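Local coordinates for replication protein A (Methanococcus maripaludis, PDB 3E0E) that probably binds DNA, the part described being an OB-fold nucleic acid binding domain cut from a longer chain, at residues A18-Y24 / K40-K45; E71-Y75 / I85-N89. One frame throughout, in Å; residues are numbered along the deposited sequence.

How the interactions relate
From the N terminus, strand 12-29 carries the first segment, 18-24. Fifteen residues later the chain returns antiparallel to it as 40-45 on strand 37-46, so interaction 1 closes the first hairpin. Only after that does strand 69-78 supply 71-75, which the chain meets again as 85-89 after nine more residues, and interaction 2 closes this later hairpin. The two loops are in series, neither nested nor crossed. They are joined through the sheet because strands 12-29 and 69-78 are neighbours in one curled sheet, and directly because Leu-44 CD1 packs 4.0 Å from Val-72 CG2. Their centres lie about 12 Å apart.

Interaction 1. Residues A18-Y24 / K40-K45; sequences AEVVTAY and KSLFLK
Lys-45 lies across from Glu-19 and Val-21. Lys-45 CB presses on Val-21 CG2 at 3.5 Å, tighter than usual carbon contact; with Val-21 CG1 anti to its backbone N (chi1 179°), CG2 falls beside that N, on the Lys-45 side. Farther out, a bend at chi3 (71°) brings Lys-45 CE to 3.6 Å from Glu-19 OE2. There is no salt bridge, Lys-45 NZ and Glu-19 OE2 staying 4.1 Å apart; one water bridges them, accepting from NZ and donating to OE2. The Glu-19 and Lys-45 side chains lie side by side, pointing the same way, and their opposite charges probably favour each other.

Between Val-20 and Thr-22 the register slips by one. Val-21 N donates to Phe-43 O at 2.8 Å, whereas Thr-22 N reaches that same oxygen only weakly, at 3.4 Å. Phe-43 N returns a bond to Thr-22 O. Past the slip, Tyr-24 N points almost straight at Ser-41 O (174° at the hydrogen), and Tyr-24 CD1 brings the ring edge to 3.3 Å from that oxygen.

The face holding Val-20, Ala-23, Leu-42 and Leu-44 is apolar: Val-20 CG2 meets Leu-44 CD2 at 3.9 Å, and Ala-23 CB rests on Leu-42 CD2. Two residues, Val-21 and Thr-22, opposite the single Phe-43 define a classic beta bulge, here in the first hairpin of an OB-fold barrel.

Interaction 2. Residues E71-Y75 / I85-N89; sequences EVSGY and ISVDN
Ser-73 O is gripped by two consecutive amides of the facing segment: Asp-88 N at 2.7 Å, lying in the carbonyl plane, and Asn-89 N at 3.1 Å, tilted 25° out of it. Ser-73 N in turn donates to Asn-89 O, nearly straight at 173°. One residue facing two is the signature of a classic beta bulge, and it falls where the chain turns a corner at Asp-88.

The side chains follow that geometry. A single water accepts from Ser-73 OG at 2.7 Å and donates to Asn-89 OD1 and to Glu-71 O, joining the two segments on their polar face; Ser-73 OG is also hydrogen-bonded to Thr-15 OG1 of the neighbouring strand. In this OB-fold domain, strand 69-78 thus pairs with strand 83-87 before the corner and with strand 89-92 beyond it, consistent with the curling of the sheet into the OB barrel.

Beyond the bulge, Tyr-75 and Ser-86 exchange two backbone bonds. Gly-74, just before Tyr-75 and opposite Val-87, has no CB; one built there would collide with Ser-86 O, which comes within 3.1 Å of Gly-74 CA in a CA-H...O contact.

Ile-85 reaches over this glycine. With CG1 anti to the backbone N (chi1 179°) and the chain extended, Ile-85 CD1 arrives 3.8 Å from Gly-74 N and 4.2 Å from Val-72 CG1. Replacing Ile-85 by an alanine removes everything beyond CB and would probably open a gap beside Gly-74 and take one apolar neighbour from Val-72 CG1. Val-72 CG1 also packs on Val-87, nearest at CG2 (3.6 Å), the two valine side chains crossing at about a right angle on the buried face.

Interaction 1. Residues A18-Y24 / K40-K45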
loop_
_atom_site.group_PDB
_atom_site.type_symbol
_atom_site.label_atom_id
_atom_site.label_comp_id
_atom_site.label_asym_id
_atom_site.label_seq_id
_atom_site.Cartn_x
_atom_site.Cartn_y
_atom_site.Cartn_z
ATOM N N ALA A 18 5.094 6.670 -0.505
ATOM C CA ALA A 18 4.653 6.727 -1.884
ATOM C C ALA A 18 3.310 7.384 -2.129
ATOM O O ALA A 18 2.456 7.450 -1.253
ATOM C CB ALA A 18 4.633 5.314 -2.454
ATOM N N GLU A 19 3.141 7.850 -3.361
ATOM C CA GLU A 19 1.919 8.490 -3.810
ATOM C C GLU A 19 0.870 7.439 -4.161
ATOM O O GLU A 19 1.175 6.432 -4.801
ATOM C CB GLU A 19 2.220 9.336 -5.054
ATOM C CG GLU A 19 0.989 9.758 -5.838
ATOM C CD GLU A 19 1.332 10.371 -7.183
ATOM O OE1 GLU A 19 0.394 10.680 -7.945
ATOM O OE2 GLU A 19 2.533 10.541 -7.483
ATOM N N VAL A 20 -0.363 7.674 -3.734
ATOM C CA VAL A 20 -1.454 6.766 -4.054
ATOM C C VAL A 20 -1.930 7.204 -5.442
ATOM O O VAL A 20 -2.536 8.260 -5.598
ATOM C CB VAL A 20 -2.605 6.891 -3.028
ATOM C CG1 VAL A 20 -3.762 5.983 -3.435
ATOM C CG2 VAL A 20 -2.096 6.518 -1.633
ATOM N N VAL A 21 -1.612 6.400 -6.451
ATOM C CA VAL A 21 -1.987 6.698 -7.831
ATOM C C VAL A 21 -3.411 6.240 -8.094
ATOM O O VAL A 21 -4.132 6.815 -8.915
ATOM C CB VAL A 21 -1.051 5.984 -8.817
ATOM C CG1 VAL A 21 -1.477 6.282 -10.253
ATOM C CG2 VAL A 21 0.383 6.423 -8.573
ATOM N N THR A 22 -3.815 5.190 -7.396
ATOM C CA THR A 22 -5.158 4.669 -7.557
ATOM C C THR A 22 -5.579 3.940 -6.298
ATOM O O THR A 22 -4.753 3.371 -5.590
ATOM C CB THR A 22 -5.252 3.687 -8.740
ATOM O OG1 THR A 22 -4.724 4.300 -9.922
ATOM C CG2 THR A 22 -6.704 3.305 -8.991
ATOM N N ALA A 23 -6.874 3.987 -6.021
ATOM C CA ALA A 23 -7.452 3.310 -4.872
ATOM C C ALA A 23 -8.658 2.585 -5.453
ATOM O O ALA A 23 -9.557 3.216 -6.002
ATOM C CB ALA A 23 -7.881 4.324 -3.824
ATOM N N TYR A 24 -8.668 1.260 -5.360
ATOM C CA TYR A 24 -9.767 0.490 -5.922
ATOM C C TYR A 24 -10.878 0.217 -4.920
ATOM O O TYR A 24 -10.696 0.379 -3.716
ATOM C CB TYR A 24 -9.230 -0.818 -6.506
ATOM C CG TYR A 24 -8.166 -0.577 -7.551
ATOM C CD1 TYR A 24 -6.818 -0.540 -7.206
ATOM C CD2 TYR A 24 -8.515 -0.317 -8.877
ATOM C CE1 TYR A 24 -5.841 -0.246 -8.149
ATOM C CE2 TYR A 24 -7.546 -0.020 -9.831
ATOM C CZ TYR A 24 -6.211 0.016 -9.460
ATOM O OH TYR A 24 -5.248 0.327 -10.391
ATOM N N LYS A 40 -8.756 -3.844 0.143
ATOM C CA LYS A 40 -8.793 -2.588 -0.590
ATOM C C LYS A 40 -7.413 -2.503 -1.232
ATOM O O LYS A 40 -6.403 -2.469 -0.530
ATOM C CB LYS A 40 -9.006 -1.402 0.359
ATOM C CG LYS A 40 -10.022 -0.369 -0.132
ATOM C CD LYS A 40 -9.400 0.999 -0.385
ATOM C CE LYS A 40 -8.939 1.691 0.896
ATOM N NZ LYS A 40 -9.972 2.612 1.472
ATOM N N SER A 41 -7.365 -2.515 -2.560
ATOM C CA SER A 41 -6.093 -2.427 -3.259
ATOM C C SER A 41 -5.730 -0.986 -3.595
ATOM O O SER A 41 -6.596 -0.163 -3.893
ATOM C CB SER A 41 -6.131 -3.248 -4.553
ATOM O OG SER A 41 -6.366 -4.618 -4.281
ATOM N N LEU A 42 -4.435 -0.696 -3.547
ATOM C CA LEU A 42 -3.921 0.627 -3.867
ATOM C C LEU A 42 -2.801 0.461 -4.873
ATOM O O LEU A 42 -2.123 -0.563 -4.887
ATOM C CB LEU A 42 -3.319 1.305 -2.632
ATOM C CG LEU A 42 -4.181 1.511 -1.389
ATOM C CD1 LEU A 42 -3.374 2.257 -0.322
ATOM C CD2 LEU A 42 -5.423 2.290 -1.767
ATOM N N PHE A 43 -2.622 1.448 -5.740
ATOM C CA PHE A 43 -1.500 1.396 -6.654
ATOM C C PHE A 43 -0.632 2.538 -6.157
ATOM O O PHE A 43 -1.053 3.692 -6.136
ATOM C CB PHE A 43 -1.910 1.614 -8.109
ATOM C CG PHE A 43 -0.855 1.184 -9.084
ATOM C CD1 PHE A 43 -0.176 2.116 -9.857
ATOM C CD2 PHE A 43 -0.500 -0.158 -9.185
ATOM C CE1 PHE A 43 0.844 1.721 -10.720
ATOM C CE2 PHE A 43 0.519 -0.565 -10.042
ATOM C CZ PHE A 43 1.193 0.377 -10.811
ATOM N N LEU A 44 0.576 2.194 -5.732
ATOM C CA LEU A 44 1.509 3.159 -5.163
ATOM C C LEU A 44 2.674 3.451 -6.085
ATOM O O LEU A 44 3.128 2.575 -6.815
ATOM C CB LEU A 44 2.026 2.605 -3.841
ATOM C CG LEU A 44 0.923 2.254 -2.838
ATOM C CD1 LEU A 44 1.493 1.375 -1.746
ATOM C CD2 LEU A 44 0.325 3.527 -2.261
ATOM N N LYS A 45 3.176 4.679 -6.031
ATOM C CA LYS A 45 4.291 5.064 -6.882
ATOM C C LYS A 45 5.209 6.081 -6.224
ATOM O O LYS A 45 4.760 6.917 -5.448
ATOM C CB LYS A 45 3.763 5.669 -8.190
ATOM C CG LYS A 45 4.863 6.152 -9.133
ATOM C CD LYS A 45 4.321 6.882 -10.359
ATOM C CE LYS A 45 3.751 8.248 -10.003
ATOM N NZ LYS A 45 3.443 9.065 -11.218
HETATM O O HOH W 1 5.304 9.747 -6.925
HETATM O O HOH W 2 2.344 11.510 -10.369
#

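Interaction 2. Residues E71-Y75 / I85-N89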
loop_
_atom_site.group_PDB
_atom_site.type_symbol
_atom_site.label_atom_id
_atom_site.label_comp_id
_atom_site.label_asym_id
_atom_site.label_seq_id
_atom_site.Cartn_x
_atom_site.Cartn_y
_atom_site.Cartn_z
ATOM N N GLU A 71 2.818 6.732 4.090
ATOM C CA GLU A 71 3.913 5.959 4.649
ATOM C C GLU A 71 3.296 4.579 4.788
ATOM O O GLU A 71 2.405 4.370 5.609
ATOM C CB GLU A 71 4.312 6.487 6.022
ATOM C CG GLU A 71 5.562 5.822 6.564
ATOM C CD GLU A 71 6.041 6.447 7.857
ATOM O OE1 GLU A 71 7.160 6.109 8.297
ATOM O OE2 GLU A 71 5.301 7.272 8.430
ATOM N N VAL A 72 3.764 3.646 3.971
ATOM C CA VAL A 72 3.234 2.292 3.967
ATOM C C VAL A 72 4.266 1.285 4.442
ATOM O O VAL A 72 5.318 1.147 3.835
ATOM C CB VAL A 72 2.794 1.885 2.542
ATOM C CG1 VAL A 72 2.216 0.493 2.561
ATOM C CG2 VAL A 72 1.778 2.883 1.998
ATOM N N SER A 73 3.955 0.578 5.523
ATOM C CA SER A 73 4.859 -0.427 6.066
ATOM C C SER A 73 4.225 -1.789 5.846
ATOM O O SER A 73 3.041 -1.967 6.102
ATOM C CB SER A 73 5.072 -0.198 7.562
ATOM O OG SER A 73 5.611 1.087 7.804
ATOM N N GLY A 74 5.006 -2.749 5.370
ATOM C CA GLY A 74 4.437 -4.056 5.134
ATOM C C GLY A 74 5.423 -5.094 4.654
ATOM O O GLY A 74 6.634 -4.874 4.671
ATOM N N TYR A 75 4.879 -6.222 4.210
ATOM C CA TYR A 75 5.658 -7.355 3.732
ATOM C C TYR A 75 5.539 -7.437 2.218
ATOM O O TYR A 75 4.439 -7.396 1.676
ATOM C CB TYR A 75 5.113 -8.636 4.361
ATOM C CG TYR A 75 5.950 -9.863 4.111
ATOM C CD1 TYR A 75 7.120 -10.084 4.829
ATOM C CD2 TYR A 75 5.566 -10.810 3.164
ATOM C CE1 TYR A 75 7.888 -11.221 4.616
ATOM C CE2 TYR A 75 6.328 -11.952 2.940
ATOM C CZ TYR A 75 7.486 -12.149 3.672
ATOM O OH TYR A 75 8.236 -13.283 3.469
ATOM N N ILE A 85 2.896 -5.279 -1.893
ATOM C CA ILE A 85 3.208 -5.094 -0.490
ATOM C C ILE A 85 1.937 -5.274 0.333
ATOM O O ILE A 85 0.944 -4.567 0.129
ATOM C CB ILE A 85 3.844 -3.705 -0.239
ATOM C CG1 ILE A 85 4.145 -3.533 1.252
ATOM C CG2 ILE A 85 2.929 -2.599 -0.761
ATOM C CD1 ILE A 85 5.085 -2.384 1.557
ATOM N N SER A 86 1.967 -6.250 1.237
ATOM C CA SER A 86 0.838 -6.526 2.118
ATOM C C SER A 86 1.023 -5.525 3.242
ATOM O O SER A 86 1.998 -5.588 3.989
ATOM C CB SER A 86 0.904 -7.957 2.648
ATOM O OG SER A 86 -0.281 -8.286 3.349
ATOM N N VAL A 87 0.088 -4.590 3.347
ATOM C CA VAL A 87 0.186 -3.532 4.335
ATOM C C VAL A 87 -0.073 -3.919 5.778
ATOM O O VAL A 87 -1.115 -4.501 6.106
ATOM C CB VAL A 87 -0.750 -2.360 3.970
ATOM C CG1 VAL A 87 -0.520 -1.193 4.913
ATOM C CG2 VAL A 87 -0.501 -1.937 2.536
ATOM N N ASP A 88 0.896 -3.595 6.630
ATOM C CA ASP A 88 0.807 -3.841 8.070
ATOM C C ASP A 88 0.338 -2.546 8.723
ATOM O O ASP A 88 -0.450 -2.556 9.667
ATOM C CB ASP A 88 2.177 -4.216 8.642
ATOM C CG ASP A 88 2.629 -5.598 8.220
ATOM O OD1 ASP A 88 3.848 -5.854 8.244
ATOM O OD2 ASP A 88 1.762 -6.429 7.877
ATOM N N ASN A 89 0.828 -1.425 8.206
ATOM C CA ASN A 89 0.467 -0.122 8.744
ATOM C C ASN A 89 0.537 0.943 7.660
ATOM O O ASN A 89 1.355 0.858 6.742
ATOM C CB ASN A 89 1.412 0.254 9.892
ATOM C CG ASN A 89 1.050 1.576 10.534
ATOM O OD1 ASN A 89 1.730 2.588 10.339
ATOM N ND2 ASN A 89 -0.035 1.581 11.297
HETATM O O HOH W 3 3.766 3.063 8.287
#